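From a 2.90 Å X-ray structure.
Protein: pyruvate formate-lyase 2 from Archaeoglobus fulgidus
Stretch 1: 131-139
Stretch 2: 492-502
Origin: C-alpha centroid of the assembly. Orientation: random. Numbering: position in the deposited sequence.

Stretch 1, residues 131-139: LMPDIMQIL
Stretch 2 (492-502) KLVVRGSNVLS

Stretch 2 is helical throughout, from Lys 492 to Ser 502, and belongs to a longer helix that extends in both directions. Its i to i+4 hydrogen bonds are regular, as in Gly 497 N to Leu 493 O at 3.0 Å and Leu 501 N to Gly 497 O at 3.0 Å. Stretch 1 enters its helix at Pro 133. Met 132, with phi/psi of -145/54, holds the N-cap position, and its O accepts a hydrogen bond from Met 136 N at 3.1 Å and a weak one from Ile 135 N at 3.0 Å. Proline suits the first turn because its missing amide hydrogen costs no helical bond there; its CA-to-CB bond points away from the partner.

The two helix axes approach to 10.1 Å, with 111° between their N-to-C directions, so the contact is a steep crossing of limited extent, burying 451 Å² in total. The register is set by Ile 135 opposite Gly 497, CA to CA 6.5 Å, and Leu 131 opposite Val 500, CA to CA 7.1 Å.

Gly 497 leaves room for this approach. An ideal CB there would lie a tight 3.3 Å from Ile 135 CG2 and 3.5 Å from Met 132 CE. Ile 135 (chi1 m, chi2 t) brings its CD1 against the backbone, 3.2 Å from Leu 493 O and 3.7 Å from Gly 497 N. Met 132 (chi1 p, chi2 t, chi3 -91°) brings its flexible thioether to the same helix, with SD 3.7 Å from both Gly 497 O and Val 500 CG1, and CE 4.0 Å from Leu 501 CD2. Val 500, chi1 t, also receives Leu 131 (m, t), whose CB is 3.8 Å from Val 500 CG1. Farther along helix 1, the CA-to-CB bond of Ile 138 (chi1 93°, chi2 t) points toward stretch 2, and its CD1 lies 3.8 Å from Leu 493 CD2, extending the apolar packing.

One charged pair joins this largely apolar contact. Arg 496 leaves its backbone sideways, but its long side chain (chi1 t, chi2 t, chi3 103°, chi4 -102°) brings its end nearer stretch 1. Asp 134, chi1 p and chi2 -32°, forms a salt bridge with it, OD2 to NH1 2.6 Å, approaching the guanidinium at its edge, near its plane. Ile 135 CG1 covers one face of that group, 3.4 Å from Arg 496 NH1. Arginine suits this place because its planar group can meet a carboxylate at its edge while a face rests on hydrocarbon.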

# COMPACT_ATOMS: atom_id res chain seq x y z
N LEU A 131 -8.44 27.08 8.56
CA LEU A 131 -7.43 26.06 8.76
C LEU A 131 -6.05 26.65 8.91
O LEU A 131 -5.13 25.94 9.31
CB LEU A 131 -7.40 25.14 7.56
CG LEU A 131 -8.47 24.08 7.39
CD1 LEU A 131 -8.23 23.35 6.09
CD2 LEU A 131 -8.36 23.16 8.55
N MET A 132 -5.90 27.92 8.54
CA MET A 132 -4.62 28.64 8.74
C MET A 132 -4.81 30.12 9.07
O MET A 132 -4.20 30.97 8.43
CB MET A 132 -3.71 28.49 7.49
CG MET A 132 -4.35 28.97 6.17
SD MET A 132 -3.48 28.56 4.65
CE MET A 132 -2.41 29.95 4.40
N PRO A 133 -5.60 30.45 10.12
CA PRO A 133 -5.91 31.86 10.25
C PRO A 133 -4.67 32.68 10.64
O PRO A 133 -4.50 33.82 10.19
CB PRO A 133 -6.99 31.88 11.33
CG PRO A 133 -6.79 30.68 12.11
CD PRO A 133 -6.18 29.66 11.22
N ASP A 134 -3.78 32.08 11.41
CA ASP A 134 -2.56 32.74 11.79
C ASP A 134 -1.63 32.99 10.61
O ASP A 134 -0.86 33.94 10.65
CB ASP A 134 -1.85 31.92 12.85
CG ASP A 134 -1.38 30.57 12.33
OD1 ASP A 134 -2.03 29.96 11.44
OD2 ASP A 134 -0.33 30.12 12.83
N ILE A 135 -1.68 32.17 9.56
CA ILE A 135 -0.82 32.38 8.40
C ILE A 135 -1.37 33.48 7.50
O ILE A 135 -0.61 34.38 7.09
CB ILE A 135 -0.56 31.06 7.64
CG1 ILE A 135 0.12 30.08 8.58
CG2 ILE A 135 0.36 31.27 6.44
CD1 ILE A 135 0.80 28.97 7.88
N MET A 136 -2.68 33.45 7.24
CA MET A 136 -3.37 34.50 6.47
C MET A 136 -3.12 35.90 7.02
O MET A 136 -3.00 36.86 6.26
CB MET A 136 -4.88 34.25 6.43
CG MET A 136 -5.22 32.89 5.92
SD MET A 136 -4.88 32.68 4.18
CE MET A 136 -6.40 33.38 3.58
N GLN A 137 -3.03 36.00 8.34
CA GLN A 137 -2.75 37.25 8.99
C GLN A 137 -1.33 37.76 8.65
O GLN A 137 -1.14 38.95 8.34
CB GLN A 137 -2.93 37.09 10.49
CG GLN A 137 -3.04 38.39 11.26
CD GLN A 137 -2.28 38.31 12.55
OE1 GLN A 137 -1.09 38.00 12.54
NE2 GLN A 137 -2.94 38.58 13.65
N ILE A 138 -0.35 36.87 8.66
CA ILE A 138 0.99 37.34 8.41
C ILE A 138 1.30 37.39 6.94
O ILE A 138 2.24 38.06 6.54
CB ILE A 138 2.07 36.58 9.22
CG1 ILE A 138 2.68 35.42 8.50
CG2 ILE A 138 1.52 36.05 10.52
CD1 ILE A 138 3.46 34.58 9.48
N LEU A 139 0.49 36.71 6.12
CA LEU A 139 0.57 36.83 4.67
C LEU A 139 0.23 38.25 4.27
O LEU A 139 0.93 38.89 3.50
CB LEU A 139 -0.43 35.88 4.01
CG LEU A 139 -0.84 36.11 2.55
CD1 LEU A 139 0.31 35.89 1.59
CD2 LEU A 139 -2.00 35.19 2.20
N LYS A 492 8.92 26.70 7.35
CA LYS A 492 7.86 25.90 7.95
C LYS A 492 6.50 26.57 7.88
O LYS A 492 5.49 25.90 7.61
CB LYS A 492 8.20 25.55 9.40
CG LYS A 492 9.24 24.43 9.52
CD LYS A 492 9.44 23.99 10.97
CE LYS A 492 10.67 23.10 11.07
NZ LYS A 492 11.30 23.13 12.42
N LEU A 493 6.47 27.88 8.09
CA LEU A 493 5.24 28.65 7.95
C LEU A 493 4.72 28.56 6.54
O LEU A 493 3.53 28.37 6.34
CB LEU A 493 5.44 30.12 8.35
CG LEU A 493 5.01 30.64 9.73
CD1 LEU A 493 4.99 29.57 10.82
CD2 LEU A 493 5.93 31.77 10.13
N VAL A 494 5.58 28.66 5.53
CA VAL A 494 5.02 28.59 4.18
C VAL A 494 4.74 27.17 3.74
O VAL A 494 3.80 26.96 2.98
CB VAL A 494 5.75 29.45 3.08
CG1 VAL A 494 6.58 30.49 3.69
CG2 VAL A 494 6.58 28.62 2.16
N VAL A 495 5.47 26.19 4.26
CA VAL A 495 5.13 24.83 3.89
C VAL A 495 3.80 24.42 4.49
O VAL A 495 3.01 23.81 3.81
CB VAL A 495 6.23 23.77 4.08
CG1 VAL A 495 7.55 24.25 3.50
CG2 VAL A 495 6.36 23.35 5.52
N ARG A 496 3.52 24.83 5.73
CA ARG A 496 2.20 24.60 6.29
C ARG A 496 1.13 25.32 5.47
O ARG A 496 0.10 24.73 5.14
CB ARG A 496 2.12 25.04 7.76
CG ARG A 496 0.74 24.82 8.34
CD ARG A 496 0.72 24.80 9.86
NE ARG A 496 0.20 26.05 10.41
CZ ARG A 496 0.98 27.00 10.91
NH1 ARG A 496 0.44 28.11 11.36
NH2 ARG A 496 2.30 26.83 10.96
N GLY A 497 1.40 26.57 5.11
CA GLY A 497 0.43 27.37 4.40
C GLY A 497 0.12 26.83 3.01
O GLY A 497 -1.04 26.73 2.62
N SER A 498 1.16 26.45 2.28
CA SER A 498 0.98 26.04 0.91
C SER A 498 0.27 24.70 0.85
O SER A 498 -0.48 24.44 -0.07
CB SER A 498 2.33 25.93 0.22
OG SER A 498 2.24 25.23 -1.00
N ASN A 499 0.51 23.87 1.85
CA ASN A 499 -0.12 22.57 1.93
C ASN A 499 -1.60 22.68 2.21
O ASN A 499 -2.41 21.98 1.60
CB ASN A 499 0.57 21.70 2.95
CG ASN A 499 1.84 21.08 2.40
OD1 ASN A 499 2.00 21.01 1.18
ND2 ASN A 499 2.74 20.65 3.27
N VAL A 500 -1.96 23.60 3.09
CA VAL A 500 -3.37 23.85 3.34
C VAL A 500 -4.02 24.33 2.05
O VAL A 500 -5.05 23.82 1.65
CB VAL A 500 -3.61 24.85 4.49
CG1 VAL A 500 -5.07 25.22 4.59
CG2 VAL A 500 -3.15 24.25 5.80
N LEU A 501 -3.36 25.25 1.37
CA LEU A 501 -3.86 25.77 0.10
C LEU A 501 -3.96 24.69 -0.99
O LEU A 501 -4.84 24.78 -1.84
CB LEU A 501 -2.96 26.91 -0.39
CG LEU A 501 -3.36 28.36 -0.14
CD1 LEU A 501 -4.60 28.44 0.67
CD2 LEU A 501 -2.24 29.18 0.51
N SER A 502 -3.06 23.70 -0.96
CA SER A 502 -3.04 22.66 -2.00
C SER A 502 -4.19 21.68 -1.81
O SER A 502 -4.77 21.17 -2.76
CB SER A 502 -1.71 21.93 -2.04
OG SER A 502 -1.03 22.25 -3.24